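Local coordinates for hemolysin-related protein (Vibrio cholerae serotype O1, PDB 6MLT) that probably helps attach bacterial biofilm to surfaces, as a secreted, metal-binding matrix protein that carries a beta-prism lectin domain, at residues 357-362 with 395-400; 368-373 with 427-432. One frame throughout, in Å; residues are numbered along the deposited sequence.

Interaction 1: residues 357-362 with 395-400; sequences VTYGKN and TTVRYD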
# COMPACT_ATOMS: atom_id res chain seq x y z
N VAL A 357 -9.50 -41.73 -0.12
CA VAL A 357 -8.15 -42.27 -0.10
C VAL A 357 -8.24 -43.78 -0.14
O VAL A 357 -8.92 -44.39 0.70
CB VAL A 357 -7.37 -41.81 1.14
CG1 VAL A 357 -5.94 -42.38 1.13
CG2 VAL A 357 -7.34 -40.30 1.22
N THR A 358 -7.55 -44.39 -1.10
CA THR A 358 -7.42 -45.84 -1.20
C THR A 358 -5.99 -46.20 -0.85
O THR A 358 -5.05 -45.73 -1.50
CB THR A 358 -7.79 -46.32 -2.60
OG1 THR A 358 -9.14 -45.96 -2.90
CG2 THR A 358 -7.64 -47.84 -2.71
N TYR A 359 -5.82 -47.02 0.18
CA TYR A 359 -4.50 -47.45 0.61
C TYR A 359 -4.51 -48.96 0.83
O TYR A 359 -5.53 -49.55 1.18
CB TYR A 359 -4.06 -46.73 1.91
CG TYR A 359 -4.99 -46.90 3.08
CD1 TYR A 359 -6.07 -46.05 3.28
CD2 TYR A 359 -4.78 -47.92 4.00
CE1 TYR A 359 -6.92 -46.21 4.36
CE2 TYR A 359 -5.63 -48.08 5.09
CZ TYR A 359 -6.69 -47.23 5.26
OH TYR A 359 -7.53 -47.39 6.34
N GLY A 360 -3.35 -49.57 0.60
CA GLY A 360 -3.24 -51.00 0.75
C GLY A 360 -1.97 -51.52 0.09
O GLY A 360 -1.00 -50.78 -0.09
N LYS A 361 -2.01 -52.80 -0.27
CA LYS A 361 -0.85 -53.48 -0.82
C LYS A 361 -0.79 -53.26 -2.33
O LYS A 361 -1.72 -53.62 -3.06
CB LYS A 361 -0.89 -54.97 -0.50
CG LYS A 361 0.38 -55.70 -0.86
CD LYS A 361 0.29 -57.16 -0.44
CE LYS A 361 1.63 -57.71 -0.00
NZ LYS A 361 1.48 -58.99 0.76
N ASN A 362 0.31 -52.66 -2.78
CA ASN A 362 0.60 -52.43 -4.19
C ASN A 362 0.82 -53.77 -4.89
O ASN A 362 1.71 -54.54 -4.50
CB ASN A 362 1.84 -51.53 -4.28
CG ASN A 362 2.30 -51.28 -5.69
OD1 ASN A 362 2.35 -52.19 -6.51
ND2 ASN A 362 2.69 -50.04 -5.97
N THR A 395 -8.12 -50.63 1.19
CA THR A 395 -9.18 -50.00 1.95
C THR A 395 -9.42 -48.63 1.35
O THR A 395 -8.47 -47.94 0.99
CB THR A 395 -8.78 -49.85 3.43
OG1 THR A 395 -8.44 -51.13 3.97
CG2 THR A 395 -9.90 -49.23 4.25
N THR A 396 -10.69 -48.22 1.26
CA THR A 396 -11.03 -46.88 0.81
C THR A 396 -11.78 -46.17 1.92
O THR A 396 -12.69 -46.75 2.53
CB THR A 396 -11.87 -46.92 -0.47
OG1 THR A 396 -11.12 -47.53 -1.53
CG2 THR A 396 -12.27 -45.50 -0.90
N VAL A 397 -11.40 -44.92 2.18
CA VAL A 397 -12.00 -44.10 3.23
C VAL A 397 -12.21 -42.69 2.68
O VAL A 397 -11.45 -42.22 1.83
CB VAL A 397 -11.12 -44.04 4.50
CG1 VAL A 397 -11.72 -43.10 5.55
CG2 VAL A 397 -10.97 -45.43 5.09
N ARG A 398 -13.25 -42.03 3.16
CA ARG A 398 -13.53 -40.65 2.77
C ARG A 398 -13.30 -39.71 3.95
O ARG A 398 -13.70 -40.00 5.08
CB ARG A 398 -14.96 -40.47 2.28
CG ARG A 398 -15.29 -38.98 2.08
CD ARG A 398 -16.56 -38.74 1.32
NE ARG A 398 -16.43 -39.07 -0.09
CZ ARG A 398 -17.22 -38.59 -1.04
NH1 ARG A 398 -18.21 -37.75 -0.73
NH2 ARG A 398 -17.03 -38.94 -2.30
N TYR A 399 -12.66 -38.59 3.66
CA TYR A 399 -12.57 -37.47 4.59
C TYR A 399 -13.32 -36.29 3.97
O TYR A 399 -13.02 -35.89 2.84
CB TYR A 399 -11.13 -37.08 4.89
CG TYR A 399 -11.02 -35.87 5.79
CD1 TYR A 399 -11.42 -35.94 7.11
CD2 TYR A 399 -10.54 -34.66 5.31
CE1 TYR A 399 -11.34 -34.84 7.95
CE2 TYR A 399 -10.45 -33.55 6.13
CZ TYR A 399 -10.86 -33.65 7.45
OH TYR A 399 -10.78 -32.55 8.29
N ASP A 400 -14.31 -35.78 4.69
CA ASP A 400 -15.04 -34.59 4.28
C ASP A 400 -14.39 -33.36 4.88
O ASP A 400 -14.10 -33.33 6.09
CB ASP A 400 -16.51 -34.67 4.71
CG ASP A 400 -17.27 -35.76 3.98
OD1 ASP A 400 -17.23 -35.79 2.74
OD2 ASP A 400 -17.91 -36.59 4.67
O HOH W 1 -5.69 -51.69 3.24

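Interaction 2: residues 368-373 with 427-432; sequences YGVLEM and NAVQFL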
# COMPACT_ATOMS: atom_id res chain seq x y z
N TYR A 368 3.17 -51.54 0.92
CA TYR A 368 1.94 -50.95 1.43
C TYR A 368 2.02 -49.43 1.37
O TYR A 368 2.98 -48.84 1.89
CB TYR A 368 1.69 -51.40 2.87
CG TYR A 368 1.36 -52.87 3.01
CD1 TYR A 368 2.37 -53.81 3.16
CD2 TYR A 368 0.05 -53.30 3.01
CE1 TYR A 368 2.07 -55.16 3.30
CE2 TYR A 368 -0.26 -54.65 3.15
CZ TYR A 368 0.75 -55.57 3.29
OH TYR A 368 0.44 -56.90 3.42
N GLY A 369 1.02 -48.80 0.77
CA GLY A 369 1.04 -47.36 0.69
C GLY A 369 -0.26 -46.80 0.15
O GLY A 369 -1.27 -47.49 0.08
N VAL A 370 -0.21 -45.52 -0.21
CA VAL A 370 -1.37 -44.85 -0.79
C VAL A 370 -1.40 -45.13 -2.29
O VAL A 370 -0.47 -44.78 -3.02
CB VAL A 370 -1.33 -43.34 -0.50
CG1 VAL A 370 -2.48 -42.63 -1.19
CG2 VAL A 370 -1.38 -43.10 1.00
N LEU A 371 -2.49 -45.76 -2.74
CA LEU A 371 -2.65 -46.18 -4.13
C LEU A 371 -3.39 -45.13 -4.95
O LEU A 371 -3.06 -44.92 -6.12
CB LEU A 371 -3.40 -47.51 -4.19
CG LEU A 371 -2.85 -48.60 -3.27
CD1 LEU A 371 -3.75 -49.83 -3.30
CD2 LEU A 371 -1.42 -48.97 -3.64
N GLU A 372 -4.37 -44.46 -4.35
CA GLU A 372 -5.16 -43.49 -5.09
C GLU A 372 -5.75 -42.48 -4.12
O GLU A 372 -6.08 -42.80 -2.97
CB GLU A 372 -6.29 -44.17 -5.89
CG GLU A 372 -7.04 -43.21 -6.81
CD GLU A 372 -8.38 -43.74 -7.25
OE1 GLU A 372 -8.43 -44.61 -8.14
OE2 GLU A 372 -9.40 -43.27 -6.69
N MET A 373 -5.89 -41.25 -4.61
CA MET A 373 -6.69 -40.23 -3.95
C MET A 373 -7.62 -39.63 -4.98
O MET A 373 -7.20 -39.35 -6.11
CB MET A 373 -5.81 -39.14 -3.31
CG MET A 373 -4.91 -39.67 -2.20
SD MET A 373 -4.10 -38.33 -1.31
CE MET A 373 -3.10 -37.61 -2.60
N ASN A 427 3.30 -43.33 1.51
CA ASN A 427 2.82 -44.48 2.25
C ASN A 427 1.68 -44.14 3.21
O ASN A 427 0.89 -45.04 3.54
CB ASN A 427 3.97 -45.12 3.02
CG ASN A 427 5.08 -45.61 2.09
OD1 ASN A 427 6.13 -44.97 1.97
ND2 ASN A 427 4.83 -46.72 1.42
N ALA A 428 1.56 -42.89 3.65
CA ALA A 428 0.42 -42.47 4.44
C ALA A 428 0.18 -40.98 4.21
O ALA A 428 1.11 -40.23 3.87
CB ALA A 428 0.61 -42.74 5.94
N VAL A 429 -1.06 -40.56 4.42
CA VAL A 429 -1.44 -39.16 4.28
C VAL A 429 -2.41 -38.76 5.38
O VAL A 429 -3.12 -39.59 5.96
CB VAL A 429 -2.07 -38.84 2.90
CG1 VAL A 429 -1.07 -39.05 1.80
CG2 VAL A 429 -3.31 -39.71 2.68
N GLN A 430 -2.45 -37.46 5.64
CA GLN A 430 -3.36 -36.86 6.60
C GLN A 430 -3.65 -35.45 6.13
O GLN A 430 -2.73 -34.75 5.69
CB GLN A 430 -2.75 -36.86 8.01
CG GLN A 430 -3.57 -36.15 9.07
CD GLN A 430 -2.92 -36.23 10.44
OE1 GLN A 430 -1.71 -36.03 10.57
NE2 GLN A 430 -3.70 -36.55 11.46
N PHE A 431 -4.91 -35.05 6.19
CA PHE A 431 -5.35 -33.77 5.64
C PHE A 431 -5.47 -32.73 6.74
O PHE A 431 -5.99 -33.01 7.82
CB PHE A 431 -6.68 -33.93 4.91
CG PHE A 431 -6.64 -34.98 3.85
CD1 PHE A 431 -6.01 -34.73 2.64
CD2 PHE A 431 -7.19 -36.22 4.07
CE1 PHE A 431 -5.95 -35.70 1.66
CE2 PHE A 431 -7.14 -37.20 3.09
CZ PHE A 431 -6.52 -36.94 1.89
N LEU A 432 -4.99 -31.52 6.44
CA LEU A 432 -5.01 -30.39 7.36
C LEU A 432 -5.99 -29.34 6.84
O LEU A 432 -5.92 -28.96 5.66
CB LEU A 432 -3.61 -29.78 7.49
CG LEU A 432 -2.48 -30.78 7.72
CD1 LEU A 432 -1.12 -30.10 7.63
CD2 LEU A 432 -2.65 -31.48 9.06

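Interaction 1: residues 357-362 with 395-400
V357, T358 and Y359 pair with V397, T396 and T395 as antiparallel strands, the segments running at 155° to each other. V357 and V397 form one hydrogen-bonded pair, with V357 N 2.8 Å from V397 O, and Y359 and T395 form the next, with T395 N 2.8 Å from Y359 O. Between them T358 and T396 make the non-hydrogen-bonded pair, and where no backbone bond crosses, the hydroxyls T358 OG1 and T396 OG1 meet at 2.9 Å in a hydrogen bond. T396 OG1 is also bound by K388 NZ. On the other face of the sheet, the Y359 ring lies beside T395, pointing the same way. With CG between the backbone N and the carbonyl carbon (chi1 58°), the Y359 ring turns one face to T395, whose CB lies 4.1 Å from the Y359 ring centroid in a CH-pi contact offset toward the rim. T395 CG2 reaches the phenolic end, 3.7 Å from Y359 OH, while V397 CG2 approaches Y359 CE1 obliquely at 4.2 Å. A water donates to Y359 O and also hydrogen-bonds T395 OG1. Strand 394-400 is an edge strand of the four-stranded antiparallel sheet, paired with 352-359, in the beta-prism lectin fold.

Interaction 2: residues 368-373 with 427-432
N427 meets Y368 and G369 where the two backbones come closest, the G369 and N427 CA atoms lying only 3.7 Å apart. From there the segments diverge, strands 370-373 and 428-432 running at 37° with their axes no nearer than 8.4 Å, so side chains rather than backbone bonds join them. The N427 side chain starts off away from the other segment, yet its CB already lies 4.0 Å from Y368 O. CG stands anti to the carbonyl carbon and beside the backbone N (chi1 -60°), and from it N427 ND2 reaches Y368 O at 2.9 Å. That hydrogen bond is somewhat bent, 150° at the hydrogen, and the donor stands tilted out of the carbonyl plane. The other branch, OD1, accepts from K415 N, and the two bonds together fix the rotation of the amide.

Beyond the polar end the contact becomes apolar. V370 points toward the facing segment, and its CG2, beside its own backbone N, packs on the backbone of N427 and A428 and then on V429 CG1, at 4.1 Å. V429 turns its other methyl, CG2, to M373 SD, three residues beyond V370. M373 SD also lies at the edge of the F431 ring, near its plane and 4.2 Å from F431 CZ, a Met-aromatic contact. V357 touches V429 as well, so this layer continues onto strand 352-359.

The chemistry therefore divides along the segments. A buried amide, satisfied at both branches, ties Y368, just before the corner at G369, to N427, whereas further on methyls, a thioether and an aromatic edge pack by dispersion, joining two different sheets of the prism through its core without hydrogen bonds between these strands.

In the fold
Interactions 1 and 2 have centres about 7 Å apart and share a sheet, in which strand 352-359 lies between 370-377 and 394-400. Interaction 1 joins it to the latter; interaction 2 leads from 370-377 across the interior to strand 428-435 of another sheet. Probable backbone bonds, T358 O to L371 N at 2.8 Å and T358 N to E372 O at 2.9 Å, link the two, with L371 and E372 both opposite T358 in a classic beta bulge. V357 CG2 packs 3.5 Å from F431 CZ. Both contacts lie away from the calcium and sodium sites, though a glycerol, probably from crystallisation, lies about 4 Å from the N427 side chain and its O2 hydrogen-bonds Y368 N.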